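Local atomic coordinates of protelomerase (Agrobacterium tumefaciens, PDB entry 4F43), a protein that generates and protects the hairpin ends of a linear chromosome, probably breaking and rejoining DNA strands as a telomere resolvase. Residues A[71-74]-A[75-79]; A[48-51]-A[52-56]; A[78-82]-A[83-87]; A[35-38]-A[39-43]; A[227-230]-A[231-234]. The protein carries 1 engineered substitution. All blocks are in the same frame, centred on the assembly; numbering follows the deposited sequence.

Contact 1. Residues A[71-74]-A[75-79]. With nucleotides of chain B.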
# COMPACT_ATOMS: atom_id res chain seq x y z
N TYR A 71 -0.72 6.92 15.03
CA TYR A 71 -0.82 6.43 16.40
C TYR A 71 -2.25 6.49 16.90
O TYR A 71 -2.70 5.60 17.62
CB TYR A 71 0.10 7.22 17.33
CG TYR A 71 1.56 6.84 17.20
CD1 TYR A 71 1.97 5.88 16.29
CD2 TYR A 71 2.52 7.45 18.00
CE1 TYR A 71 3.30 5.54 16.17
CE2 TYR A 71 3.85 7.11 17.89
CZ TYR A 71 4.24 6.15 16.97
OH TYR A 71 5.56 5.81 16.86
N ILE A 72 -2.96 7.55 16.53
CA ILE A 72 -4.37 7.69 16.88
C ILE A 72 -5.17 6.55 16.24
O ILE A 72 -6.05 5.97 16.88
CB ILE A 72 -4.94 9.06 16.46
CG1 ILE A 72 -4.41 10.15 17.38
CG2 ILE A 72 -6.46 9.04 16.50
CD1 ILE A 72 -4.92 11.53 17.05
N THR A 73 -4.83 6.21 15.00
CA THR A 73 -5.43 5.06 14.34
C THR A 73 -5.16 3.78 15.15
O THR A 73 -6.06 2.96 15.34
CB THR A 73 -4.91 4.88 12.90
OG1 THR A 73 -5.31 6.01 12.11
CG2 THR A 73 -5.46 3.61 12.28
N LYS A 74 -3.93 3.64 15.64
CA LYS A 74 -3.57 2.50 16.48
C LYS A 74 -4.44 2.40 17.73
O LYS A 74 -5.03 1.36 18.01
CB LYS A 74 -2.09 2.56 16.88
CG LYS A 74 -1.12 2.46 15.72
CD LYS A 74 0.32 2.46 16.22
CE LYS A 74 1.31 2.42 15.07
NZ LYS A 74 1.20 1.17 14.27
N TYR A 75 -4.51 3.51 18.48
CA TYR A 75 -5.33 3.58 19.68
C TYR A 75 -6.78 3.21 19.39
O TYR A 75 -7.36 2.37 20.08
CB TYR A 75 -5.28 4.98 20.29
CG TYR A 75 -4.04 5.28 21.10
CD1 TYR A 75 -3.87 4.76 22.37
CD2 TYR A 75 -3.04 6.10 20.59
CE1 TYR A 75 -2.73 5.03 23.11
CE2 TYR A 75 -1.91 6.39 21.32
CZ TYR A 75 -1.76 5.85 22.58
OH TYR A 75 -0.63 6.13 23.31
N ARG A 76 -7.35 3.83 18.36
CA ARG A 76 -8.75 3.61 18.00
C ARG A 76 -9.02 2.15 17.63
O ARG A 76 -10.04 1.58 18.04
CB ARG A 76 -9.17 4.54 16.86
CG ARG A 76 -9.18 6.01 17.25
CD ARG A 76 -9.62 6.88 16.08
NE ARG A 76 -10.97 6.56 15.65
CZ ARG A 76 -12.07 7.05 16.21
NH1 ARG A 76 -11.97 7.89 17.23
NH2 ARG A 76 -13.27 6.70 15.76
N ASN A 77 -8.13 1.56 16.84
CA ASN A 77 -8.25 0.15 16.49
C ASN A 77 -8.16 -0.75 17.72
O ASN A 77 -8.87 -1.75 17.83
CB ASN A 77 -7.20 -0.25 15.45
CG ASN A 77 -7.53 0.28 14.07
OD1 ASN A 77 -8.70 0.45 13.72
ND2 ASN A 77 -6.50 0.53 13.28
N ALA A 78 -7.28 -0.38 18.65
CA ALA A 78 -7.14 -1.12 19.90
C ALA A 78 -8.43 -1.06 20.71
O ALA A 78 -8.85 -2.06 21.29
CB ALA A 78 -5.98 -0.57 20.71
N ILE A 79 -9.05 0.11 20.74
CA ILE A 79 -10.32 0.29 21.44
C ILE A 79 -11.42 -0.54 20.79
O ILE A 79 -12.20 -1.19 21.48
CB ILE A 79 -10.75 1.78 21.48
CG1 ILE A 79 -9.70 2.62 22.20
CG2 ILE A 79 -12.10 1.93 22.15
CD1 ILE A 79 -9.99 4.11 22.19
P DT B 20 -9.15 5.92 12.26
OP1 DT B 20 -9.84 5.06 13.25
OP2 DT B 20 -7.85 6.54 12.60
O5' DT B 20 -8.98 5.07 10.91
C5' DT B 20 -10.08 4.35 10.38
C4' DT B 20 -9.64 3.48 9.21
O4' DT B 20 -9.14 4.33 8.15
C3' DT B 20 -8.53 2.49 9.52
O3' DT B 20 -8.76 1.26 8.84
C2' DT B 20 -7.28 3.18 8.99
C1' DT B 20 -7.83 3.94 7.79
N1 DT B 20 -7.05 5.16 7.48
C2 DT B 20 -6.55 5.33 6.21
O2 DT B 20 -6.72 4.53 5.31
N3 DT B 20 -5.84 6.49 6.04
C4 DT B 20 -5.59 7.47 6.98
O4 DT B 20 -4.94 8.48 6.72
C5 DT B 20 -6.14 7.22 8.29
C7 DT B 20 -5.94 8.20 9.40
C6 DT B 20 -6.84 6.09 8.48
P DC B 9 8.85 7.33 19.22
OP1 DC B 9 9.78 8.16 20.01
OP2 DC B 9 7.42 7.22 19.61
O5' DC B 9 8.88 7.82 17.70
C5' DC B 9 10.13 8.06 17.06
C4' DC B 9 9.97 8.19 15.56
O4' DC B 9 9.60 6.91 14.98
C3' DC B 9 8.90 9.17 15.09
O3' DC B 9 9.52 10.32 14.52
C2' DC B 9 8.09 8.39 14.05
C1' DC B 9 9.00 7.21 13.74
N1 DC B 9 8.31 6.01 13.20
C2 DC B 9 8.71 5.52 11.96
O2 DC B 9 9.63 6.10 11.36
N3 DC B 9 8.09 4.43 11.45
C4 DC B 9 7.11 3.84 12.13
N4 DC B 9 6.53 2.76 11.59
C5 DC B 9 6.69 4.33 13.41
C6 DC B 9 7.30 5.40 13.90
P DA B 21 -7.77 0.01 9.05
OP1 DA B 21 -8.57 -1.23 9.03
OP2 DA B 21 -6.90 0.31 10.22
O5' DA B 21 -6.85 0.05 7.74
C5' DA B 21 -7.40 -0.32 6.47
C4' DA B 21 -6.35 -0.25 5.37
O4' DA B 21 -5.78 1.08 5.33
C3' DA B 21 -5.16 -1.19 5.52
O3' DA B 21 -4.66 -1.53 4.24
C2' DA B 21 -4.16 -0.32 6.27
C1' DA B 21 -4.38 0.99 5.52
N9 DA B 21 -3.93 2.18 6.22
C8 DA B 21 -4.12 2.51 7.54
N7 DA B 21 -3.60 3.67 7.87
C5 DA B 21 -3.02 4.13 6.69
C6 DA B 21 -2.31 5.29 6.36
N6 DA B 21 -2.02 6.29 7.21
N1 DA B 21 -1.89 5.41 5.08
C2 DA B 21 -2.16 4.44 4.20
N3 DA B 21 -2.82 3.31 4.39
C4 DA B 21 -3.23 3.22 5.67
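Arg76 and Thr73 hold the two non-bridging oxygens of one DNA phosphate from successive turns of helix 65-82, whose residues 71 to 79 form an i to i+4 ladder with one side on the hairpin DNA. Thr73 OG1 donates to OP2 of DT20 of chain B at 2.6 Å, and Arg76 NE donates to OP1 of the same nucleotide at 3.0 Å. The arginine chain turns at its third torsion (chi3 62°), which brings the phosphate oxygen to the guanidinium edge, near its plane, while NH1 is kept by the carbonyls of Leu90 and Ala93. Those protein bonds probably help fix the guanidinium's rotation and so position NE for the DNA.

The tight part is the helix side formed by Ile72, Arg76 and Tyr75, with the tyrosine turned from the DNA. Ile72 and Arg76 run side by side, CG2 of Ile72 resting 3.9 Å from CD of Arg76. Tyr75 brings its ring close to the preceding turn, CD2 only 3.0 Å from Tyr71 O, and its hydroxyl reaches Glu56 of helix 46-59. The ring also meets Phe36 edge-to-face.

The looser side is that of Lys74, an exposed flank whose backbone O accepts from Ala78 N. Asn77, partly exposed, lies alongside Thr73 and points the same way, with ND2 3.4 Å from Thr73 CG2. The grip on the DNA backbone passes here from one phosphate to the next: Asn77 ND2 donates to OP2 of DA21 of chain B at 3.1 Å, with an N-H...O angle of 145°.

Contact 2. Residues A[48-51]-A[52-56]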
# COMPACT_ATOMS: atom_id res chain seq x y z
N ASP A 48 -13.35 11.18 33.01
CA ASP A 48 -12.10 10.48 33.26
C ASP A 48 -11.56 9.86 31.98
O ASP A 48 -10.35 9.74 31.81
CB ASP A 48 -12.28 9.41 34.34
CG ASP A 48 -12.57 10.00 35.71
OD1 ASP A 48 -13.76 10.13 36.06
OD2 ASP A 48 -11.60 10.35 36.42
N MET A 49 -12.46 9.47 31.09
CA MET A 49 -12.07 9.02 29.76
C MET A 49 -11.36 10.18 29.06
O MET A 49 -10.27 10.02 28.50
CB MET A 49 -13.29 8.61 28.93
CG MET A 49 -14.07 7.44 29.49
SD MET A 49 -15.46 7.00 28.43
CE MET A 49 -16.18 5.65 29.34
N GLN A 50 -12.00 11.34 29.12
CA GLN A 50 -11.47 12.55 28.50
C GLN A 50 -10.12 12.93 29.09
O GLN A 50 -9.23 13.38 28.38
CB GLN A 50 -12.45 13.71 28.66
CG GLN A 50 -12.07 14.95 27.87
CD GLN A 50 -12.26 14.77 26.38
OE1 GLN A 50 -13.28 14.24 25.93
NE2 GLN A 50 -11.27 15.20 25.60
N ALA A 51 -9.96 12.74 30.40
CA ALA A 51 -8.70 13.05 31.07
C ALA A 51 -7.60 12.08 30.62
O ALA A 51 -6.47 12.49 30.34
CB ALA A 51 -8.87 12.99 32.58
N LEU A 52 -7.95 10.80 30.56
CA LEU A 52 -7.03 9.76 30.13
C LEU A 52 -6.53 10.05 28.72
O LEU A 52 -5.33 10.01 28.45
CB LEU A 52 -7.72 8.39 30.18
CG LEU A 52 -6.87 7.13 30.05
CD1 LEU A 52 -5.87 7.04 31.20
CD2 LEU A 52 -7.75 5.89 30.00
N TRP A 53 -7.46 10.36 27.82
CA TRP A 53 -7.12 10.67 26.44
C TRP A 53 -6.34 11.98 26.32
O TRP A 53 -5.52 12.13 25.42
CB TRP A 53 -8.37 10.71 25.56
CG TRP A 53 -8.07 11.00 24.12
CD1 TRP A 53 -8.44 12.11 23.42
CD2 TRP A 53 -7.32 10.18 23.22
NE1 TRP A 53 -7.98 12.02 22.13
CE2 TRP A 53 -7.28 10.84 21.98
CE3 TRP A 53 -6.68 8.94 23.34
CZ2 TRP A 53 -6.63 10.31 20.87
CZ3 TRP A 53 -6.04 8.41 22.23
CH2 TRP A 53 -6.02 9.10 21.01
N ASP A 54 -6.62 12.92 27.22
CA ASP A 54 -5.90 14.19 27.23
C ASP A 54 -4.44 13.98 27.63
O ASP A 54 -3.54 14.59 27.05
CB ASP A 54 -6.57 15.20 28.16
CG ASP A 54 -7.77 15.86 27.53
OD1 ASP A 54 -8.20 16.93 28.03
OD2 ASP A 54 -8.29 15.33 26.52
N ALA A 55 -4.22 13.12 28.61
CA ALA A 55 -2.86 12.79 29.03
C ALA A 55 -2.14 12.03 27.92
O ALA A 55 -1.00 12.36 27.56
CB ALA A 55 -2.88 11.98 30.31
N GLU A 56 -2.81 11.01 27.38
CA GLU A 56 -2.24 10.19 26.32
C GLU A 56 -1.86 11.02 25.10
O GLU A 56 -0.84 10.77 24.46
CB GLU A 56 -3.20 9.07 25.93
CG GLU A 56 -2.52 7.78 25.51
CD GLU A 56 -1.77 7.13 26.65
OE1 GLU A 56 -0.75 6.46 26.39
OE2 GLU A 56 -2.21 7.28 27.81
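Gln50 and Asp54 form an i to i+4 side-chain pair on helix 46-59, one turn apart; Asp54 is exposed, and Gln50 is partly exposed at the border with helix 89-92. The side-chain hydrogen bond runs from Gln50 NE2 to Asp54 OD2 at 3.1 Å. Gln50 takes its CG away from its own backbone N (chi1 -172°) and then bends at CG, which swings the amide back over the following turn. The amide and carboxylate planes stand 76° apart, and the donor meets OD2 on the syn side, out of the carboxylate plane. With an N-H...O angle of 145° the bond is a bent one.

Asp54 OD2 also lies 2.9 Å from Gln50 O, both atoms being acceptors, and the amide hydrogen of Gln50 probably offsets part of that repulsion.

Backbone hydrogen bonds supply the regular element. Leu52, Trp53, Asp54 and Ala55 donate in turn to the carbonyls of Asp48, Met49, Gln50 and Ala51, which makes an unbroken alpha-helical turn beneath the polar pair.

Apolar contacts belong to the inner face and are mostly made with other helices. Leu52 packs on Phe36, Ala39 and Met40 of helix 28-40, while Met49 and Trp53 both lie on Met89 of helix 89-92. The stretch thus joins three helices of the N-terminal part of this chain. Within the two segments the apolar side chains touch mainly backbone oxygens: Leu52 CB sits 3.4 Å from Asp48 O, and Trp53 CB is 3.6 Å from Met49 O.

Contact 3. Residues A[78-82]-A[83-87]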
# COMPACT_ATOMS: atom_id res chain seq x y z
N ALA A 78 -7.28 -0.38 18.65
CA ALA A 78 -7.14 -1.12 19.90
C ALA A 78 -8.43 -1.06 20.71
O ALA A 78 -8.85 -2.06 21.29
CB ALA A 78 -5.98 -0.57 20.71
N ILE A 79 -9.05 0.11 20.74
CA ILE A 79 -10.32 0.29 21.44
C ILE A 79 -11.42 -0.54 20.79
O ILE A 79 -12.20 -1.19 21.48
CB ILE A 79 -10.75 1.78 21.48
CG1 ILE A 79 -9.70 2.62 22.20
CG2 ILE A 79 -12.10 1.93 22.15
CD1 ILE A 79 -9.99 4.11 22.19
N ARG A 80 -11.48 -0.50 19.46
CA ARG A 80 -12.46 -1.29 18.72
C ARG A 80 -12.29 -2.78 18.98
O ARG A 80 -13.27 -3.52 19.07
CB ARG A 80 -12.36 -1.01 17.22
CG ARG A 80 -12.80 0.38 16.81
CD ARG A 80 -12.76 0.53 15.30
NE ARG A 80 -13.13 1.88 14.87
CZ ARG A 80 -14.36 2.25 14.54
NH1 ARG A 80 -14.60 3.49 14.15
NH2 ARG A 80 -15.36 1.37 14.59
N GLU A 81 -11.04 -3.21 19.11
CA GLU A 81 -10.74 -4.62 19.35
C GLU A 81 -11.11 -5.03 20.77
O GLU A 81 -11.66 -6.11 20.99
CB GLU A 81 -9.26 -4.91 19.10
CG GLU A 81 -8.87 -6.36 19.29
CD GLU A 81 -7.38 -6.60 19.14
OE1 GLU A 81 -6.97 -7.77 19.04
OE2 GLU A 81 -6.62 -5.60 19.13
N ALA A 82 -10.81 -4.16 21.73
CA ALA A 82 -11.01 -4.48 23.14
C ALA A 82 -12.47 -4.40 23.58
O ALA A 82 -12.99 -5.33 24.20
CB ALA A 82 -10.14 -3.59 24.02
N PHE A 83 -13.13 -3.30 23.26
CA PHE A 83 -14.49 -3.05 23.75
C PHE A 83 -15.54 -3.22 22.66
O PHE A 83 -16.44 -4.05 22.78
CB PHE A 83 -14.58 -1.67 24.39
CG PHE A 83 -13.56 -1.44 25.47
CD1 PHE A 83 -13.82 -1.83 26.78
CD2 PHE A 83 -12.34 -0.86 25.18
CE1 PHE A 83 -12.89 -1.63 27.77
CE2 PHE A 83 -11.40 -0.66 26.18
CZ PHE A 83 -11.68 -1.04 27.47
N GLY A 84 -15.44 -2.42 21.60
CA GLY A 84 -16.38 -2.51 20.50
C GLY A 84 -16.57 -1.20 19.75
O GLY A 84 -15.87 -0.22 20.00
N ASP A 85 -17.53 -1.19 18.84
CA ASP A 85 -17.81 -0.02 18.02
C ASP A 85 -18.88 0.86 18.65
O ASP A 85 -19.43 1.75 18.00
CB ASP A 85 -18.27 -0.45 16.62
CG ASP A 85 -17.25 -1.31 15.91
OD1 ASP A 85 -16.04 -1.03 16.03
OD2 ASP A 85 -17.66 -2.28 15.22
N ASP A 86 -19.17 0.62 19.93
CA ASP A 86 -20.24 1.33 20.61
C ASP A 86 -19.72 2.15 21.79
O ASP A 86 -20.48 2.87 22.44
CB ASP A 86 -21.30 0.35 21.10
CG ASP A 86 -21.56 -0.77 20.11
OD1 ASP A 86 -20.91 -1.83 20.22
OD2 ASP A 86 -22.41 -0.59 19.21
N HIS A 87 -18.42 2.04 22.06
CA HIS A 87 -17.83 2.71 23.21
C HIS A 87 -17.68 4.21 22.97
O HIS A 87 -17.25 4.63 21.91
CB HIS A 87 -16.47 2.08 23.54
CG HIS A 87 -16.06 2.27 24.97
ND1 HIS A 87 -15.50 3.43 25.44
CD2 HIS A 87 -16.13 1.43 26.03
CE1 HIS A 87 -15.24 3.31 26.73
NE2 HIS A 87 -15.61 2.10 27.11
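Ile79 O is gripped by two successive amides as helix 65-82 runs out: Phe83 N donates to it at 2.9 Å in a nearly straight bond (169°), and Gly84 N adds a weak bond to Ile79 O at 3.5 Å. The first is a regular i to i+4 helix bond; the second, i to i+5, belongs to the wider turn by which the chain leaves the helix. Gly84 has a positive phi, and at its backbone angles a CB would be jammed against the preceding carbonyl oxygen, which by itself calls for glycine. Its CA lies 3.6 Å from Arg80 O in a CA-H...O contact.

Phe83 closes the apolar side of this end. Its CD2 packs 3.7 Å from Ala82 CB and 4.1 Å from Ile79 CG2, with the isoleucine and phenylalanine side chains crossing at a slant. The ring continues onto Met40 of helix 28-40, which ties the helix end into the hydrophobic interior.

The polar side is built by Arg80 and Asp85. The arginine chain stays extended from CG to NE and lies across the aspartate at about a right angle, NH2 donating to Asp85 OD1 at 2.9 Å. That oxygen is approached from well above the carboxylate plane, and the two flat groups are turned 53° apart. Farther on, His87 ND1 caps Met89 N at the start of helix 89-92.

Chemically, the salt bridge ties an exposed side chain of the last helical turn to the loop that follows, and it probably offsets the charge of Asp85 at the surface.

Contact 4. Residues A[35-38]-A[39-43]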
# COMPACT_ATOMS: atom_id res chain seq x y z
N ASP A 35 -1.49 -0.11 28.53
CA ASP A 35 -1.84 0.54 29.79
C ASP A 35 -3.09 1.40 29.63
O ASP A 35 -3.85 1.60 30.58
CB ASP A 35 -0.68 1.39 30.30
CG ASP A 35 0.58 0.58 30.52
OD1 ASP A 35 0.47 -0.65 30.71
OD2 ASP A 35 1.68 1.18 30.51
N PHE A 36 -3.29 1.91 28.42
CA PHE A 36 -4.47 2.71 28.10
C PHE A 36 -5.72 1.84 28.19
O PHE A 36 -6.66 2.15 28.94
CB PHE A 36 -4.33 3.29 26.70
CG PHE A 36 -5.31 4.38 26.39
CD1 PHE A 36 -5.12 5.65 26.89
CD2 PHE A 36 -6.41 4.13 25.60
CE1 PHE A 36 -6.01 6.66 26.61
CE2 PHE A 36 -7.31 5.14 25.31
CZ PHE A 36 -7.11 6.40 25.82
N ILE A 37 -5.72 0.75 27.43
CA ILE A 37 -6.83 -0.20 27.44
C ILE A 37 -7.04 -0.76 28.84
O ILE A 37 -8.17 -1.01 29.26
CB ILE A 37 -6.59 -1.35 26.44
CG1 ILE A 37 -6.37 -0.80 25.03
CG2 ILE A 37 -7.75 -2.33 26.45
CD1 ILE A 37 -7.53 0.02 24.50
N ALA A 38 -5.95 -0.95 29.58
CA ALA A 38 -6.01 -1.43 30.95
C ALA A 38 -6.74 -0.45 31.86
O ALA A 38 -7.62 -0.85 32.63
CB ALA A 38 -4.61 -1.70 31.48
N ALA A 39 -6.38 0.82 31.76
CA ALA A 39 -6.99 1.86 32.57
C ALA A 39 -8.45 2.09 32.18
O ALA A 39 -9.26 2.51 33.01
CB ALA A 39 -6.20 3.16 32.46
N MET A 40 -8.77 1.82 30.92
CA MET A 40 -10.14 1.98 30.44
C MET A 40 -11.12 0.98 31.07
O MET A 40 -12.33 1.21 31.08
CB MET A 40 -10.20 1.86 28.91
CG MET A 40 -9.62 3.05 28.18
SD MET A 40 -9.93 2.95 26.40
CE MET A 40 -11.71 2.84 26.40
N ASN A 41 -10.59 -0.12 31.59
CA ASN A 41 -11.42 -1.17 32.17
C ASN A 41 -12.18 -0.73 33.42
O ASN A 41 -11.57 -0.42 34.44
CB ASN A 41 -10.57 -2.41 32.49
CG ASN A 41 -10.25 -3.22 31.25
OD1 ASN A 41 -10.87 -4.25 30.99
ND2 ASN A 41 -9.27 -2.76 30.48
N GLY A 42 -13.50 -0.71 33.33
CA GLY A 42 -14.34 -0.40 34.47
C GLY A 42 -14.87 1.02 34.50
O GLY A 42 -15.72 1.36 35.33
N MET A 43 -14.38 1.86 33.59
CA MET A 43 -14.81 3.25 33.53
C MET A 43 -16.25 3.40 33.05
O MET A 43 -16.67 2.77 32.08
CB MET A 43 -13.88 4.07 32.63
CG MET A 43 -12.59 4.50 33.30
SD MET A 43 -11.72 5.76 32.35
CE MET A 43 -10.34 6.10 33.43
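Met40 and Phe36, one turn apart near the end of helix 28-40, make a Met-aromatic contact. The sulfur approaches the ring at a slant: Met40 SD is 4.5 Å from the ring centroid and 51° off the ring normal, and its closest ring atom is Phe36 CE2, at 3.6 Å. Phe36 throws its ring away from its own backbone N (chi1 -166°), outward from the helix and leaning slightly toward the next turn, while Met40 bends at its last torsion (chi3 57°), and so the two chains slant past each other with the sulfur against the CD2-CE2 side. Ile37 CD1 adds a flank 4.2 Å from Met40 SD.

The ring and the thioether are both buried. Phe36 lies on Glu56 of helix 46-59 and on Met89; Met40 rests on His87 and also on Met89. The pair therefore packs at the junction of helices 28-40, 46-59 and 89-92.

Asn41 sits on the more open flank, and its amide oxygen is held by Gly6 N. Asn41 N donates to Ala38 O at 3.2 Å from well above the carbonyl plane; the position of the side-chain nitrogen of Asn41 is doubtful.

After it the chain reverses in a type II beta turn from Met40 to Met43, with Gly42 at the positive-phi corner. A weak bond crosses the turn, Met43 N to Met40 O, at 3.3 Å.

Contact 5. Residues A[227-230]-A[231-234]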
# COMPACT_ATOMS: atom_id res chain seq x y z
N GLY A 227 -1.29 -15.28 3.01
CA GLY A 227 -2.24 -15.08 4.08
C GLY A 227 -1.69 -14.26 5.23
O GLY A 227 -2.33 -14.11 6.27
N MET A 228 -0.48 -13.73 5.04
CA MET A 228 0.20 -12.96 6.08
C MET A 228 -0.51 -11.64 6.34
O MET A 228 -1.19 -11.10 5.47
CB MET A 228 1.64 -12.70 5.67
CG MET A 228 2.66 -13.04 6.74
SD MET A 228 4.35 -12.70 6.19
CE MET A 228 5.28 -13.35 7.58
N SER A 229 -0.33 -11.11 7.54
CA SER A 229 -0.86 -9.80 7.88
C SER A 229 0.14 -8.73 7.46
O SER A 229 1.29 -9.03 7.14
CB SER A 229 -1.14 -9.70 9.38
OG SER A 229 0.04 -9.84 10.14
N ILE A 230 -0.30 -7.47 7.45
CA ILE A 230 0.53 -6.37 6.97
C ILE A 230 1.76 -6.13 7.85
O ILE A 230 2.85 -5.84 7.35
CB ILE A 230 -0.29 -5.07 6.78
CG1 ILE A 230 0.61 -3.93 6.29
CG2 ILE A 230 -1.00 -4.69 8.08
CD1 ILE A 230 1.27 -4.20 4.96
N ASP A 231 1.58 -6.26 9.16
CA ASP A 231 2.69 -6.07 10.10
C ASP A 231 3.70 -7.20 9.96
O ASP A 231 4.91 -6.97 9.95
CB ASP A 231 2.17 -5.98 11.53
CG ASP A 231 1.15 -4.87 11.71
OD1 ASP A 231 1.57 -3.70 11.84
OD2 ASP A 231 -0.06 -5.16 11.73
N ASP A 232 3.19 -8.43 9.86
CA ASP A 232 4.03 -9.60 9.65
C ASP A 232 4.84 -9.45 8.37
O ASP A 232 6.05 -9.65 8.38
CB ASP A 232 3.18 -10.87 9.58
CG ASP A 232 2.63 -11.28 10.93
OD1 ASP A 232 3.32 -11.06 11.95
OD2 ASP A 232 1.50 -11.82 10.98
N PHE A 233 4.16 -9.09 7.29
CA PHE A 233 4.81 -8.87 6.00
C PHE A 233 5.88 -7.78 6.09
O PHE A 233 6.96 -7.91 5.51
CB PHE A 233 3.77 -8.51 4.94
CG PHE A 233 4.37 -8.04 3.64
CD1 PHE A 233 4.90 -8.95 2.74
CD2 PHE A 233 4.41 -6.69 3.33
CE1 PHE A 233 5.45 -8.52 1.55
CE2 PHE A 233 4.97 -6.26 2.14
CZ PHE A 233 5.48 -7.17 1.25
N SER A 234 5.56 -6.72 6.83
CA SER A 234 6.50 -5.62 7.03
C SER A 234 7.77 -6.11 7.71
O SER A 234 8.86 -6.03 7.14
CB SER A 234 5.85 -4.50 7.85
OG SER A 234 4.78 -3.90 7.14
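Met228 lies along the first turn of helix 230-248 and can be followed atom by atom. From CB, directed at the helix, the chain reaches CG, which packs 3.6 Å from Asp232 CB. SD then comes to 3.8 Å from Phe233 N, and CE ends 3.8 Å from Asp232 CB. Extended beyond CG, the thioether thus runs over the backbone at residues 232 and 233, beside the apolar base of Asp232.

Ser229 is the N-cap of the helix. Its OG, placed between its backbone N and carbonyl carbon (chi1 63°), donates to Asp232 OD2 at 2.6 Å from well above the carboxylate plane. Ser229 OG also accepts a weak capping bond from Asp232 N, so that serine and aspartate are tied both through their side chains and through the amide of Asp232. Ser229 O takes Phe233 N in a regular i to i+4 bond.

Ile230 O has two donors from one residue, reaching it from opposite faces of its plane: Ser234 N at 2.9 Å and Ser234 OG at 2.7 Å. Ile230 CD1 lies 4.3 Å from Phe233 CD2, oblique to the ring.

Ile230 and Phe233 also pack on DNA phosphates, and Ser234 lies on a thymine base. The helix therefore begins at the nucleic acid, within the family's catalytic domain. The partial positive charge of its N-terminal end would probably favour the nearby phosphates and would also suit the carboxylate of Asp232.

Contacts 1 to 4 cluster in the N-terminal part of the chain. Contact 1 and contact 3 share Ala78 and Ile79 on helix 65-82, with centres 10 Å apart. Contact 4, on helix 28-40, touches contacts 1, 2 and 3: Phe36 CZ lies 3.6 Å from Trp53 CE3 of contact 2, and Phe83 CE2 of contact 3 is 3.5 Å from Met40 CE. Contact 2 reaches contact 1 through Trp53 CH2 and Ile72 CG1, 4.1 Å apart. Only contacts 1 and 5 meet the DNA; the nearest atoms of contacts 2, 3 and 4 stay about 9, 5 and 11 Å from it. Contact 5 lies in the catalytic domain, its centre 18 Å from that of contact 1.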